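Local coordinates for protein succinate dehydrogenase subunit A (Mycolicibacterium smegmatis, PDB 7D6V) that probably oxidises succinate to fumarate as the FAD-binding flavoprotein subunit of the Sdh1 complex, feeding electrons toward quinone in the respiratory chain, at residues Ala574-Ser586 with Val592-Pro604. Residues are numbered along the deposited sequence; the frame is centred on the assembly and turned at random.
Sequences ANWRNTLLVCRVS and VPDVTVTPEQQVP
Val582 CG2 meets Pro599 CG at 3.4 Å, the two side chains crossing at about a right angle at the open end of a beta hairpin formed by strands 582-585 and 594-597, away from its turn. The beta-branched valine suits a strand, and with CG1 anti to the backbone N (chi1 176°) its CG2 sits beside that N, where it meets the rigid proline ring. Just before the strand, Leu581 CD1 lies 3.5 Å from Thr596 CG2, the methyl of a branched residue at home in a strand, and on the face that Cys583 shares with Thr596 the cysteine adds its compact thiol. Asp594 and Val592 lean on helix 532-556, Val585 and Asp594 on helix 230-236. Near the turn, Val585 CG2 and Val592 CG2 touch at 3.5 Å. Arg584 and Val595 form a hydrogen-bonded antiparallel pair, each N donating to the other's O at 2.9 Å, and the ladder continues to the nearly straight bond from Ser586 N to Pro593 O (2.9 Å, 173° at the hydrogen). Beyond the strands, Leu580 N still reaches Pro599 O at 3.2 Å; proline has no N-H to give but keeps its carbonyl as acceptor. Leu580 CG rests 3.7 Å from Gln601 CG, the glutamine's aliphatic part.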
loop_
_atom_site.group_PDB
_atom_site.type_symbol
_atom_site.label_atom_id
_atom_site.label_comp_id
_atom_site.label_asym_id
_atom_site.label_seq_id
_atom_site.Cartn_x
_atom_site.Cartn_y
_atom_site.Cartn_z
ATOM N N ALA A 574 -20.326 23.765 28.238
ATOM C CA ALA A 574 -20.453 24.285 29.593
ATOM C C ALA A 574 -19.132 24.939 29.995
ATOM O O ALA A 574 -18.233 25.124 29.171
ATOM C CB ALA A 574 -20.836 23.174 30.564
ATOM N N ASN A 575 -19.003 25.334 31.266
ATOM C CA ASN A 575 -17.708 25.887 31.647
ATOM C C ASN A 575 -16.658 24.802 31.425
ATOM O O ASN A 575 -15.849 24.940 30.507
ATOM C CB ASN A 575 -17.718 26.465 33.077
ATOM C CG ASN A 575 -17.860 25.417 34.167
ATOM O OD1 ASN A 575 -17.061 24.488 34.266
ATOM N ND2 ASN A 575 -18.870 25.583 35.011
ATOM N N TRP A 576 -16.629 23.749 32.254
ATOM C CA TRP A 576 -16.246 22.382 31.889
ATOM C C TRP A 576 -15.079 22.276 30.910
ATOM O O TRP A 576 -14.895 21.230 30.281
ATOM C CB TRP A 576 -17.451 21.643 31.299
ATOM C CG TRP A 576 -18.096 20.633 32.219
ATOM C CD1 TRP A 576 -19.366 20.677 32.716
ATOM C CD2 TRP A 576 -17.507 19.433 32.739
ATOM N NE1 TRP A 576 -19.603 19.589 33.514
ATOM C CE2 TRP A 576 -18.478 18.808 33.544
ATOM C CE3 TRP A 576 -16.255 18.829 32.604
ATOM C CZ2 TRP A 576 -18.235 17.611 34.212
ATOM C CZ3 TRP A 576 -16.016 17.640 33.267
ATOM C CH2 TRP A 576 -17.001 17.045 34.061
ATOM N N ARG A 577 -14.278 23.328 30.782
ATOM C CA ARG A 577 -13.215 23.383 29.788
ATOM C C ARG A 577 -11.836 23.288 30.402
ATOM O O ARG A 577 -10.927 22.745 29.774
ATOM C CB ARG A 577 -13.324 24.678 28.972
ATOM C CG ARG A 577 -12.575 24.691 27.661
ATOM C CD ARG A 577 -11.967 26.059 27.421
ATOM N NE ARG A 577 -11.441 26.635 28.653
ATOM C CZ ARG A 577 -10.255 26.337 29.170
ATOM N NH1 ARG A 577 -9.860 26.911 30.295
ATOM N NH2 ARG A 577 -9.461 25.466 28.565
ATOM N N ASN A 578 -11.665 23.805 31.611
ATOM C CA ASN A 578 -10.479 23.537 32.417
ATOM C C ASN A 578 -10.692 22.337 33.337
ATOM O O ASN A 578 -10.493 22.403 34.547
ATOM C CB ASN A 578 -10.092 24.791 33.193
ATOM C CG ASN A 578 -11.205 25.292 34.091
ATOM O OD1 ASN A 578 -12.262 24.672 34.200
ATOM N ND2 ASN A 578 -10.967 26.423 34.745
ATOM N N THR A 579 -11.109 21.219 32.747
ATOM C CA THR A 579 -11.266 19.956 33.455
ATOM C C THR A 579 -10.929 18.826 32.497
ATOM O O THR A 579 -11.467 18.776 31.387
ATOM C CB THR A 579 -12.689 19.787 33.999
ATOM O OG1 THR A 579 -13.069 20.962 34.724
ATOM C CG2 THR A 579 -12.761 18.592 34.930
ATOM N N LEU A 580 -10.042 17.925 32.921
ATOM C CA LEU A 580 -9.565 16.848 32.063
ATOM C C LEU A 580 -10.158 15.488 32.378
ATOM O O LEU A 580 -10.248 14.655 31.475
ATOM C CB LEU A 580 -8.038 16.740 32.128
ATOM C CG LEU A 580 -7.280 17.869 31.442
ATOM C CD1 LEU A 580 -5.790 17.722 31.674
ATOM C CD2 LEU A 580 -7.600 17.884 29.960
ATOM N N LEU A 581 -10.562 15.240 33.623
ATOM C CA LEU A 581 -11.294 14.026 33.984
ATOM C C LEU A 581 -10.436 12.777 33.722
ATOM O O LEU A 581 -10.663 11.994 32.802
ATOM C CB LEU A 581 -12.630 14.011 33.229
ATOM C CG LEU A 581 -13.680 12.934 33.424
ATOM C CD1 LEU A 581 -14.135 13.013 34.858
ATOM C CD2 LEU A 581 -14.841 13.170 32.488
ATOM N N VAL A 582 -9.400 12.650 34.561
ATOM C CA VAL A 582 -8.309 11.689 34.400
ATOM C C VAL A 582 -8.687 10.320 34.960
ATOM O O VAL A 582 -9.273 10.216 36.041
ATOM C CB VAL A 582 -7.049 12.233 35.097
ATOM C CG1 VAL A 582 -5.931 11.238 35.030
ATOM C CG2 VAL A 582 -6.632 13.548 34.486
ATOM N N CYS A 583 -8.317 9.256 34.243
ATOM C CA CYS A 583 -8.604 7.880 34.639
ATOM C C CYS A 583 -7.375 7.208 35.247
ATOM O O CYS A 583 -6.252 7.404 34.777
ATOM C CB CYS A 583 -9.080 7.061 33.437
ATOM S SG CYS A 583 -10.454 7.779 32.521
ATOM N N ARG A 584 -7.596 6.394 36.283
ATOM C CA ARG A 584 -6.512 5.681 36.949
ATOM C C ARG A 584 -7.001 4.314 37.413
ATOM O O ARG A 584 -8.202 4.065 37.508
ATOM C CB ARG A 584 -5.964 6.465 38.145
ATOM C CG ARG A 584 -4.797 7.371 37.825
ATOM C CD ARG A 584 -4.556 8.344 38.957
ATOM N NE ARG A 584 -3.927 9.577 38.500
ATOM C CZ ARG A 584 -4.394 10.792 38.764
ATOM N NH1 ARG A 584 -5.498 10.937 39.480
ATOM N NH2 ARG A 584 -3.759 11.862 38.310
ATOM N N VAL A 585 -6.045 3.429 37.709
ATOM C CA VAL A 585 -6.322 2.069 38.167
ATOM C C VAL A 585 -6.403 2.039 39.686
ATOM O O VAL A 585 -5.571 2.636 40.378
ATOM C CB VAL A 585 -5.247 1.092 37.655
ATOM C CG1 VAL A 585 -5.224 -0.168 38.494
ATOM C CG2 VAL A 585 -5.503 0.741 36.218
ATOM N N SER A 586 -7.406 1.330 40.213
ATOM C CA SER A 586 -7.587 1.178 41.655
ATOM C C SER A 586 -7.032 -0.144 42.179
ATOM O O SER A 586 -6.136 -0.141 43.028
ATOM C CB SER A 586 -9.071 1.312 42.011
ATOM O OG SER A 586 -9.504 2.646 41.841
ATOM N N VAL A 592 -8.471 -4.863 36.093
ATOM C CA VAL A 592 -8.558 -3.949 37.226
ATOM C C VAL A 592 -9.699 -2.953 37.042
ATOM O O VAL A 592 -10.110 -2.684 35.905
ATOM C CB VAL A 592 -7.216 -3.236 37.432
ATOM C CG1 VAL A 592 -6.142 -4.246 37.756
ATOM C CG2 VAL A 592 -6.836 -2.514 36.170
ATOM N N PRO A 593 -10.255 -2.409 38.120
ATOM C CA PRO A 593 -11.236 -1.332 38.001
ATOM C C PRO A 593 -10.574 0.040 38.014
ATOM O O PRO A 593 -9.456 0.222 38.496
ATOM C CB PRO A 593 -12.122 -1.524 39.240
ATOM C CG PRO A 593 -11.264 -2.217 40.227
ATOM C CD PRO A 593 -10.127 -2.893 39.502
ATOM N N ASP A 594 -11.297 1.012 37.467
ATOM C CA ASP A 594 -10.777 2.354 37.272
ATOM C C ASP A 594 -11.575 3.373 38.070
ATOM O O ASP A 594 -12.774 3.206 38.309
ATOM C CB ASP A 594 -10.795 2.743 35.794
ATOM C CG ASP A 594 -10.174 1.689 34.912
ATOM O OD1 ASP A 594 -10.910 0.793 34.449
ATOM O OD2 ASP A 594 -8.949 1.755 34.679
ATOM N N VAL A 595 -10.885 4.431 38.480
ATOM C CA VAL A 595 -11.489 5.602 39.098
ATOM C C VAL A 595 -11.169 6.804 38.224
ATOM O O VAL A 595 -10.017 6.984 37.809
ATOM C CB VAL A 595 -10.984 5.814 40.537
ATOM C CG1 VAL A 595 -11.215 7.244 40.981
ATOM C CG2 VAL A 595 -11.683 4.862 41.475
ATOM N N THR A 596 -12.186 7.606 37.924
ATOM C CA THR A 596 -12.033 8.812 37.126
ATOM C C THR A 596 -12.214 10.031 38.021
ATOM O O THR A 596 -13.198 10.123 38.761
ATOM C CB THR A 596 -13.035 8.831 35.971
ATOM O OG1 THR A 596 -13.056 7.546 35.340
ATOM C CG2 THR A 596 -12.619 9.843 34.939
ATOM N N VAL A 597 -11.263 10.960 37.950
ATOM C CA VAL A 597 -11.209 12.132 38.811
ATOM C C VAL A 597 -11.272 13.369 37.914
ATOM O O VAL A 597 -11.203 13.274 36.692
ATOM C CB VAL A 597 -9.941 12.133 39.695
ATOM C CG1 VAL A 597 -10.042 13.144 40.833
ATOM C CG2 VAL A 597 -9.679 10.740 40.244
ATOM N N THR A 598 -11.422 14.540 38.534
ATOM C CA THR A 598 -11.617 15.802 37.819
ATOM C C THR A 598 -10.559 16.826 38.215
ATOM O O THR A 598 -10.761 17.601 39.162
ATOM C CB THR A 598 -13.015 16.347 38.091
ATOM O OG1 THR A 598 -13.132 16.675 39.480
ATOM C CG2 THR A 598 -14.064 15.310 37.749
ATOM N N PRO A 599 -9.414 16.860 37.537
ATOM C CA PRO A 599 -8.431 17.922 37.773
ATOM C C PRO A 599 -8.615 19.109 36.838
ATOM O O PRO A 599 -9.240 19.018 35.781
ATOM C CB PRO A 599 -7.091 17.230 37.486
ATOM C CG PRO A 599 -7.434 16.182 36.535
ATOM C CD PRO A 599 -8.798 15.687 36.898
ATOM N N GLU A 600 -8.029 20.233 37.240
ATOM C CA GLU A 600 -8.071 21.461 36.462
ATOM C C GLU A 600 -6.864 21.563 35.539
ATOM O O GLU A 600 -5.775 21.076 35.849
ATOM C CB GLU A 600 -8.123 22.691 37.371
ATOM C CG GLU A 600 -9.206 22.631 38.426
ATOM C CD GLU A 600 -10.593 22.499 37.830
ATOM O OE1 GLU A 600 -11.053 23.452 37.169
ATOM O OE2 GLU A 600 -11.221 21.437 38.021
ATOM N N GLN A 601 -7.076 22.204 34.393
ATOM C CA GLN A 601 -6.013 22.434 33.430
ATOM C C GLN A 601 -5.163 23.632 33.838
ATOM O O GLN A 601 -5.569 24.474 34.642
ATOM C CB GLN A 601 -6.588 22.668 32.034
ATOM C CG GLN A 601 -7.427 21.530 31.496
ATOM C CD GLN A 601 -7.611 21.609 29.996
ATOM O OE1 GLN A 601 -6.646 21.535 29.238
ATOM N NE2 GLN A 601 -8.853 21.756 29.560
ATOM N N GLN A 602 -3.969 23.701 33.259
ATOM C CA GLN A 602 -3.064 24.812 33.517
ATOM C C GLN A 602 -3.634 26.105 32.944
ATOM O O GLN A 602 -4.341 26.099 31.933
ATOM C CB GLN A 602 -1.688 24.522 32.916
ATOM C CG GLN A 602 -0.641 25.584 33.189
ATOM C CD GLN A 602 -0.356 25.745 34.668
ATOM O OE1 GLN A 602 -0.791 26.710 35.295
ATOM N NE2 GLN A 602 0.378 24.797 35.236
ATOM N N VAL A 603 -3.333 27.214 33.617
ATOM C CA VAL A 603 -3.779 28.562 33.255
ATOM C C VAL A 603 -3.698 28.731 31.743
ATOM O O VAL A 603 -2.631 28.503 31.155
ATOM C CB VAL A 603 -2.943 29.623 33.986
ATOM C CG1 VAL A 603 -3.328 31.019 33.536
ATOM C CG2 VAL A 603 -3.112 29.478 35.489
ATOM N N PRO A 604 -4.796 29.131 31.077
ATOM C CA PRO A 604 -4.964 28.808 29.652
ATOM C C PRO A 604 -3.794 29.144 28.740
ATOM O O PRO A 604 -3.183 28.228 28.190
ATOM C CB PRO A 604 -6.210 29.621 29.255
ATOM C CG PRO A 604 -6.506 30.528 30.425
ATOM C CD PRO A 604 -5.982 29.815 31.618
#